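Local coordinates for protein beta-1,3-1,4-glucanase (Caldicellulosiruptor sp. F32, PDB 5H4R) that probably hydrolyses the mixed-linkage beta-1,3-1,4-glucan lichenan as a glycoside hydrolase family 5 lichenase, holding the glucan chain in a pocket of its barrel, at residues 213-218 with 253-258; 28-33 with 346-351. The protein carries 1 engineered substitution. All coordinates share one frame; numbering follows the deposited sequence.

Interaction 1. Residues 213-218 with 253-258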
ATOM      1  N   ALA A 213     -13.064   7.123  14.379  1.00 12.75           N
ATOM      2  CA  ALA A 213     -13.127   8.002  13.227  1.00 11.61           C
ATOM      3  C   ALA A 213     -12.723   7.265  11.962  1.00 11.86           C
ATOM      4  O   ALA A 213     -13.317   7.481  10.906  1.00 11.86           O
ATOM      5  CB  ALA A 213     -12.225   9.215  13.451  1.00 13.13           C
ATOM      6  N   ILE A 214     -11.710   6.397  12.054  1.00 10.59           N
ATOM      7  CA  ILE A 214     -11.256   5.635  10.888  1.00  9.45           C
ATOM      8  C   ILE A 214     -12.344   4.673  10.440  1.00 13.36           C
ATOM      9  O   ILE A 214     -12.565   4.491   9.234  1.00 11.47           O
ATOM     10  CB  ILE A 214      -9.930   4.907  11.193  1.00 10.09           C
ATOM     11  CG1 ILE A 214      -8.774   5.909  11.249  1.00 12.33           C
ATOM     12  CG2 ILE A 214      -9.597   3.860  10.095  1.00 12.26           C
ATOM     13  CD1 ILE A 214      -7.513   5.351  11.815  1.00 10.90           C
ATOM     14  N   ASN A 215     -13.034   4.041  11.392  1.00 11.40           N
ATOM     15  CA  ASN A 215     -14.169   3.180  11.040  1.00 10.63           C
ATOM     16  C   ASN A 215     -15.223   3.972  10.271  1.00 11.22           C
ATOM     17  O   ASN A 215     -15.731   3.515   9.241  1.00 11.77           O
ATOM     18  CB  ASN A 215     -14.781   2.559  12.293  1.00 10.74           C
ATOM     19  CG  ASN A 215     -13.933   1.443  12.888  1.00 12.09           C
ATOM     20  OD1 ASN A 215     -13.111   0.838  12.201  1.00 12.55           O
ATOM     21  ND2 ASN A 215     -14.158   1.146  14.177  1.00 12.52           N
ATOM     22  N   LYS A 216     -15.549   5.175  10.754  1.00  9.55           N
ATOM     23  CA  LYS A 216     -16.550   6.008  10.099  1.00 12.67           C
ATOM     24  C   LYS A 216     -16.102   6.395   8.700  1.00 10.80           C
ATOM     25  O   LYS A 216     -16.886   6.349   7.738  1.00 11.62           O
ATOM     26  CB  LYS A 216     -16.803   7.268  10.931  1.00 13.15           C
ATOM     27  CG  LYS A 216     -17.634   8.349  10.239  1.00 15.02           C
ATOM     28  CD  LYS A 216     -19.094   7.893   9.969  1.00 19.51           C
ATOM     29  CE  LYS A 216     -19.954   9.066   9.503  1.00 25.29           C
ATOM     30  NZ  LYS A 216     -21.322   8.638   9.107  1.00 32.42           N
ATOM     31  N   LEU A 217     -14.848   6.817   8.572  1.00 10.41           N
ATOM     32  CA  LEU A 217     -14.356   7.283   7.278  1.00 10.52           C
ATOM     33  C   LEU A 217     -14.215   6.139   6.282  1.00 12.00           C
ATOM     34  O   LEU A 217     -14.400   6.351   5.079  1.00 11.02           O
ATOM     35  CB  LEU A 217     -13.034   8.007   7.479  1.00 11.76           C
ATOM     36  CG  LEU A 217     -13.173   9.309   8.281  1.00 11.46           C
ATOM     37  CD1 LEU A 217     -11.824   9.830   8.797  1.00 12.63           C
ATOM     38  CD2 LEU A 217     -13.862  10.382   7.438  1.00 15.64           C
ATOM     39  N   ASN A 218     -13.915   4.928   6.757  1.00  9.45           N
ATOM     40  CA  ASN A 218     -13.903   3.767   5.871  1.00 10.64           C
ATOM     41  C   ASN A 218     -15.307   3.417   5.406  1.00  8.26           C
ATOM     42  O   ASN A 218     -15.501   3.039   4.242  1.00 10.90           O
ATOM     43  CB  ASN A 218     -13.258   2.559   6.553  1.00 10.09           C
ATOM     44  CG  ASN A 218     -11.745   2.610   6.550  1.00  9.42           C
ATOM     45  OD1 ASN A 218     -11.123   3.299   5.746  1.00 10.93           O
ATOM     46  ND2 ASN A 218     -11.133   1.816   7.436  1.00  9.99           N
ATOM     47  N   GLU A 253     -11.868  -3.401  18.125  1.00 14.27           N
ATOM     48  CA  GLU A 253     -12.553  -2.167  17.793  1.00 15.82           C
ATOM     49  C   GLU A 253     -12.552  -1.858  16.299  1.00 13.17           C
ATOM     50  O   GLU A 253     -13.318  -0.986  15.881  1.00 15.89           O
ATOM     51  CB  GLU A 253     -11.924  -0.999  18.559  1.00 16.13           C
ATOM     52  CG  GLU A 253     -12.243  -1.018  20.050  1.00 18.10           C
ATOM     53  CD  GLU A 253     -11.256  -1.826  20.878  1.00 29.38           C
ATOM     54  OE1 GLU A 253     -10.404  -2.542  20.312  1.00 18.57           O
ATOM     55  OE2 GLU A 253     -11.353  -1.750  22.119  1.00 27.16           O
ATOM     56  N   PHE A 254     -11.725  -2.533  15.504  1.00 11.95           N
ATOM     57  CA  PHE A 254     -11.728  -2.319  14.065  1.00 15.23           C
ATOM     58  C   PHE A 254     -12.990  -2.930  13.472  1.00 10.89           C
ATOM     59  O   PHE A 254     -13.392  -4.036  13.843  1.00 13.76           O
ATOM     60  CB  PHE A 254     -10.488  -2.939  13.419  1.00 12.98           C
ATOM     61  CG  PHE A 254     -10.507  -2.858  11.926  1.00  9.93           C
ATOM     62  CD1 PHE A 254     -10.221  -1.672  11.293  1.00 10.38           C
ATOM     63  CD2 PHE A 254     -10.837  -3.961  11.158  1.00 11.21           C
ATOM     64  CE1 PHE A 254     -10.250  -1.577   9.904  1.00 12.27           C
ATOM     65  CE2 PHE A 254     -10.896  -3.858   9.777  1.00 14.17           C
ATOM     66  CZ  PHE A 254     -10.612  -2.680   9.156  1.00 13.03           C
ATOM     67  N   LYS A 255     -13.633  -2.200  12.554  1.00 11.47           N
ATOM     68  CA  LYS A 255     -14.863  -2.673  11.929  1.00 10.93           C
ATOM     69  C   LYS A 255     -14.702  -2.717  10.423  1.00 14.04           C
ATOM     70  O   LYS A 255     -14.346  -1.706   9.797  1.00 16.64           O
ATOM     71  CB  LYS A 255     -16.047  -1.777  12.291  1.00 14.71           C
ATOM     72  CG  LYS A 255     -16.391  -1.745  13.753  1.00 20.07           C
ATOM     73  CD  LYS A 255     -17.548  -0.785  13.989  1.00 40.84           C
ATOM     74  CE  LYS A 255     -17.938  -0.742  15.454  1.00 48.48           C
ATOM     75  NZ  LYS A 255     -18.946   0.321  15.716  1.00 52.75           N
ATOM     76  N   ILE A 256     -14.964  -3.877   9.834  1.00 13.88           N
ATOM     77  CA  ILE A 256     -15.071  -3.928   8.371  1.00 13.15           C
ATOM     78  C   ILE A 256     -16.338  -3.190   7.961  1.00 11.95           C
ATOM     79  O   ILE A 256     -17.418  -3.486   8.511  1.00 13.00           O
ATOM     80  CB  ILE A 256     -15.106  -5.370   7.878  1.00 11.91           C
ATOM     81  CG1 ILE A 256     -13.834  -6.126   8.255  1.00 15.67           C
ATOM     82  CG2 ILE A 256     -15.290  -5.395   6.335  1.00 14.25           C
ATOM     83  CD1 ILE A 256     -13.917  -7.609   7.964  1.00 16.17           C
ATOM     84  N   PRO A 257     -16.270  -2.232   7.033  1.00 11.29           N
ATOM     85  CA  PRO A 257     -17.480  -1.510   6.628  1.00 13.14           C
ATOM     86  C   PRO A 257     -18.547  -2.436   6.078  1.00 14.93           C
ATOM     87  O   PRO A 257     -18.251  -3.426   5.407  1.00 16.70           O
ATOM     88  CB  PRO A 257     -16.992  -0.558   5.525  1.00 11.94           C
ATOM     89  CG  PRO A 257     -15.559  -0.524   5.624  1.00 16.34           C
ATOM     90  CD  PRO A 257     -15.070  -1.747   6.339  1.00 12.06           C
ATOM     91  N   LYS A 258     -19.795  -2.060   6.323  1.00 13.03           N
ATOM     92  CA  LYS A 258     -20.929  -2.703   5.677  1.00 14.16           C
ATOM     93  C   LYS A 258     -20.905  -2.359   4.199  1.00 18.83           C
ATOM     94  O   LYS A 258     -20.607  -1.228   3.820  1.00 19.03           O
ATOM     95  CB  LYS A 258     -22.231  -2.243   6.325  1.00 18.67           C
ATOM     96  CG  LYS A 258     -22.263  -2.411   7.830  1.00 23.13           C
ATOM     97  CD  LYS A 258     -21.976  -3.839   8.286  1.00 55.30           C
ATOM     98  CE  LYS A 258     -23.055  -4.813   7.837  1.00 65.42           C
ATOM     99  NZ  LYS A 258     -22.801  -6.190   8.358  1.00 78.56           N
TER
HETATM  100  O   HOH W   1     -12.861   0.514   9.421  1.00 11.09           O
HETATM  101  O   HOH W   2     -16.119   0.729   9.102  1.00 13.54           O
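N215 reaches from its helix to the extended loop beyond and uses both ends of its amide on the backbone there. Its ND2 donates to E253 O at 2.9 Å, the acceptor lying in the amide plane, while its OD1 accepts a hydrogen bond from K255 N at 3.1 Å, this donor standing about 48° above the carbonyl plane. Asparagine suits the place because one short side chain offers an N-H to the backbone C=O of E253 and a C=O to the backbone N-H of K255. The aliphatic part of K255 crosses the amide at about a right angle, with CG 3.7 Å from N215 ND2. A water within reach of N215 OD1 and K255 O also accepts from N218 ND2 at 2.9 Å; the same ND2 donates to P240 O. A second water lies 2.8 Å from N215 O and bridges toward K255 O. Farther along, P257, a residue with no amide hydrogen to satisfy, rests its ring CG 3.8 Å from N218 O. E253 turns its carboxylate away to a salt bridge with R208. Polar side chains and bridging waters thus tie an outer helix of the (beta/alpha)8 barrel to the loop leading into strand 267-272.

Interaction 2. Residues 28-33 with 346-351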
ATOM      1  N   ILE A  28      13.288 -21.907   0.607  1.00 18.35           N
ATOM      2  CA  ILE A  28      12.421 -21.614   1.749  1.00 21.90           C
ATOM      3  C   ILE A  28      11.438 -22.765   1.895  1.00 29.76           C
ATOM      4  O   ILE A  28      10.767 -23.140   0.921  1.00 19.35           O
ATOM      5  CB  ILE A  28      11.658 -20.288   1.562  1.00 24.57           C
ATOM      6  CG1 ILE A  28      12.568 -19.082   1.269  1.00 30.14           C
ATOM      7  CG2 ILE A  28      10.758 -20.010   2.791  1.00 22.79           C
ATOM      8  CD1 ILE A  28      13.178 -18.427   2.447  1.00 27.86           C
ATOM      9  N   LYS A  29      11.310 -23.275   3.119  1.00 26.66           N
ATOM     10  CA  LYS A  29      10.398 -24.362   3.458  1.00 26.36           C
ATOM     11  C   LYS A  29       9.390 -23.837   4.473  1.00 30.69           C
ATOM     12  O   LYS A  29       9.660 -23.824   5.679  1.00 26.47           O
ATOM     13  CB  LYS A  29      11.161 -25.551   4.020  1.00 37.12           C
ATOM     14  CG  LYS A  29      12.343 -25.988   3.161  1.00 51.33           C
ATOM     15  CD  LYS A  29      11.913 -26.370   1.746  1.00 51.70           C
ATOM     16  CE  LYS A  29      13.123 -26.756   0.892  1.00 64.75           C
ATOM     17  NZ  LYS A  29      12.755 -27.058  -0.523  1.00 69.71           N
ATOM     18  N   ILE A  30       8.236 -23.403   3.974  1.00 28.94           N
ATOM     19  CA  ILE A  30       7.093 -23.021   4.796  1.00 22.19           C
ATOM     20  C   ILE A  30       5.871 -23.749   4.247  1.00 19.12           C
ATOM     21  O   ILE A  30       5.514 -23.570   3.076  1.00 22.23           O
ATOM     22  CB  ILE A  30       6.846 -21.506   4.792  1.00 21.48           C
ATOM     23  CG1 ILE A  30       8.073 -20.743   5.321  1.00 15.26           C
ATOM     24  CG2 ILE A  30       5.611 -21.185   5.639  1.00 18.94           C
ATOM     25  CD1 ILE A  30       7.976 -19.254   5.182  1.00 19.56           C
ATOM     26  N   ALA A  31       5.226 -24.556   5.087  1.00 20.19           N
ATOM     27  CA  ALA A  31       4.039 -25.281   4.661  1.00 25.08           C
ATOM     28  C   ALA A  31       2.873 -24.331   4.396  1.00 16.55           C
ATOM     29  O   ALA A  31       2.661 -23.361   5.126  1.00 21.08           O
ATOM     30  CB  ALA A  31       3.649 -26.306   5.729  1.00 34.44           C
ATOM     31  N   SER A  32       2.115 -24.603   3.335  1.00 18.38           N
ATOM     32  CA  SER A  32       0.923 -23.808   3.065  1.00 18.01           C
ATOM     33  C   SER A  32      -0.146 -24.097   4.117  1.00 16.71           C
ATOM     34  O   SER A  32      -0.314 -25.232   4.571  1.00 18.45           O
ATOM     35  CB  SER A  32       0.369 -24.090   1.665  1.00 33.06           C
ATOM     36  OG  SER A  32      -0.764 -23.261   1.385  1.00 38.60           O
ATOM     37  N   ARG A  33      -0.851 -23.051   4.521  1.00 15.13           N
ATOM     38  CA  ARG A  33      -2.010 -23.180   5.376  1.00 15.61           C
ATOM     39  C   ARG A  33      -3.243 -23.473   4.523  1.00 15.85           C
ATOM     40  O   ARG A  33      -3.234 -23.325   3.296  1.00 17.66           O
ATOM     41  CB  ARG A  33      -2.222 -21.896   6.187  1.00 14.76           C
ATOM     42  CG  ARG A  33      -1.038 -21.480   7.088  1.00 20.31           C
ATOM     43  CD  ARG A  33      -0.729 -22.479   8.171  1.00 24.80           C
ATOM     44  NE  ARG A  33      -1.644 -22.359   9.293  1.00 33.65           N
ATOM     45  CZ  ARG A  33      -1.612 -21.336  10.145  1.00 24.69           C
ATOM     46  NH1 ARG A  33      -0.708 -20.344   9.987  1.00 25.45           N
ATOM     47  NH2 ARG A  33      -2.488 -21.299  11.128  1.00 29.37           N
ATOM     48  N   TYR A 346       9.750 -13.334   3.180  1.00  8.90           N
ATOM     49  CA  TYR A 346       8.558 -12.538   3.421  1.00  9.06           C
ATOM     50  C   TYR A 346       7.459 -12.914   2.432  1.00  9.63           C
ATOM     51  O   TYR A 346       6.315 -13.165   2.827  1.00  9.95           O
ATOM     52  CB  TYR A 346       8.922 -11.067   3.324  1.00  7.87           C
ATOM     53  CG  TYR A 346       7.894 -10.097   3.829  1.00  9.01           C
ATOM     54  CD1 TYR A 346       6.721  -9.857   3.114  1.00  9.35           C
ATOM     55  CD2 TYR A 346       8.121  -9.353   4.969  1.00  8.37           C
ATOM     56  CE1 TYR A 346       5.790  -8.927   3.563  1.00  8.15           C
ATOM     57  CE2 TYR A 346       7.183  -8.428   5.430  1.00  8.28           C
ATOM     58  CZ  TYR A 346       6.031  -8.231   4.716  1.00  8.96           C
ATOM     59  OH  TYR A 346       5.118  -7.300   5.144  1.00  9.06           O
ATOM     60  N   VAL A 347       7.806 -13.008   1.142  1.00 10.09           N
ATOM     61  CA  VAL A 347       6.812 -13.348   0.124  1.00  8.18           C
ATOM     62  C   VAL A 347       6.288 -14.778   0.319  1.00  8.26           C
ATOM     63  O   VAL A 347       5.081 -15.029   0.207  1.00 10.18           O
ATOM     64  CB  VAL A 347       7.398 -13.129  -1.282  1.00  7.68           C
ATOM     65  CG1 VAL A 347       6.465 -13.705  -2.356  1.00 11.04           C
ATOM     66  CG2 VAL A 347       7.594 -11.666  -1.517  1.00  9.54           C
ATOM     67  N   ARG A 348       7.159 -15.744   0.618  1.00  8.72           N
ATOM     68  CA  ARG A 348       6.649 -17.104   0.834  1.00  8.73           C
ATOM     69  C   ARG A 348       5.792 -17.199   2.097  1.00 10.58           C
ATOM     70  O   ARG A 348       4.737 -17.858   2.099  1.00 10.53           O
ATOM     71  CB  ARG A 348       7.801 -18.099   0.924  1.00  9.66           C
ATOM     72  CG  ARG A 348       7.358 -19.548   1.239  1.00  9.87           C
ATOM     73  CD  ARG A 348       6.376 -20.102   0.230  1.00 14.56           C
ATOM     74  NE  ARG A 348       5.695 -21.287   0.752  1.00 15.61           N
ATOM     75  CZ  ARG A 348       4.505 -21.722   0.328  1.00 17.62           C
ATOM     76  NH1 ARG A 348       3.854 -21.082  -0.628  1.00 15.96           N
ATOM     77  NH2 ARG A 348       3.954 -22.803   0.874  1.00 20.23           N
ATOM     78  N   ALA A 349       6.243 -16.579   3.189  1.00 10.33           N
ATOM     79  CA  ALA A 349       5.447 -16.575   4.411  1.00  9.30           C
ATOM     80  C   ALA A 349       4.046 -16.039   4.140  1.00  9.40           C
ATOM     81  O   ALA A 349       3.051 -16.572   4.641  1.00  9.93           O
ATOM     82  CB  ALA A 349       6.135 -15.754   5.492  1.00 10.97           C
ATOM     83  N   ALA A 350       3.951 -14.966   3.370  1.00  8.96           N
ATOM     84  CA  ALA A 350       2.649 -14.403   3.039  1.00 10.09           C
ATOM     85  C   ALA A 350       1.843 -15.358   2.163  1.00  9.23           C
ATOM     86  O   ALA A 350       0.657 -15.627   2.425  1.00 10.35           O
ATOM     87  CB  ALA A 350       2.856 -13.064   2.333  1.00  9.90           C
ATOM     88  N   ARG A 351       2.463 -15.883   1.115  1.00  9.78           N
ATOM     89  CA  ARG A 351       1.724 -16.724   0.184  1.00  9.58           C
ATOM     90  C   ARG A 351       1.232 -17.982   0.864  1.00 11.36           C
ATOM     91  O   ARG A 351       0.139 -18.470   0.564  1.00 10.93           O
ATOM     92  CB  ARG A 351       2.582 -17.100  -1.032  1.00 10.73           C
ATOM     93  CG  ARG A 351       1.915 -18.115  -1.983  1.00 13.07           C
ATOM     94  CD  ARG A 351       0.570 -17.604  -2.569  1.00 11.92           C
ATOM     95  NE  ARG A 351       0.846 -16.387  -3.312  1.00 11.62           N
ATOM     96  CZ  ARG A 351       0.172 -15.250  -3.229  1.00 12.56           C
ATOM     97  NH1 ARG A 351      -0.935 -15.138  -2.487  1.00 11.67           N
ATOM     98  NH2 ARG A 351       0.600 -14.218  -3.945  1.00 12.11           N
TER
HETATM   99  O   HOH W   3       8.043 -23.145   1.053  1.00 20.01           O
HETATM  100  O   HOH W   4      -0.860 -20.898  -0.299  1.00 14.32           O
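R348 leaves its helix with CG anti to the backbone N (chi1 176°), and a bend at chi2 (58°) turns CD aside; the rest of the chain carries the guanidinium to I30 O. There NE and NH2 grip the single oxygen side-on: NH2 donates to I30 O at 2.8 Å, close to the line of the carbonyl bond, and NE to I30 O at 3.3 Å with a more bent N-H...O angle of 136°. The oxygen sits at the edge of the guanidinium, near its plane. Arginine fits because its long chain carries apolar methylenes as well as a polar tip. I28 and R348 run past each other in opposite directions, with I28 CG2 3.8 Å from R348 CG. In the (beta/alpha)8 barrel of this family, helix 336-352 is an outer helix between strands 322-327 and 356-361, and the N-terminal segment 28-33 packs against it ahead of helix 39-47. I30 points its side chain at that helix, CD1 lying 4.0 Å from A349 CB; the small alanine lets the isoleucine come near enough for CD1 to lie 3.8 Å from A349 N. One water accepts from I30 N, donates to I28 O at 2.7 Å and takes a weak bond from R348 NE. Another water joins S32 OG to R351 O, linking an exposed hydroxyl to a carbonyl of the helix.

In the fold
Both contacts lie on the outside of one closed eight-stranded parallel barrel, their centres 30 Å apart and their nearest atoms about 17 Å, with no touch between them. Interaction 1 joins helix 205-226, which follows strand 181-184, to the loop between helix 247-250 and strand 267-272. Interaction 2 joins the N-terminal segment to helix 336-352, just before the last barrel strand, 356-361. Along the chain interaction 1 is nested within the loop that interaction 2 closes. Interaction 1 joins parts 35 residues apart, an outer helix and a loop leading into a barrel strand, whereas interaction 2 brings residues from near the chain's beginning against a helix more than 300 residues later, close to the point where the barrel shuts.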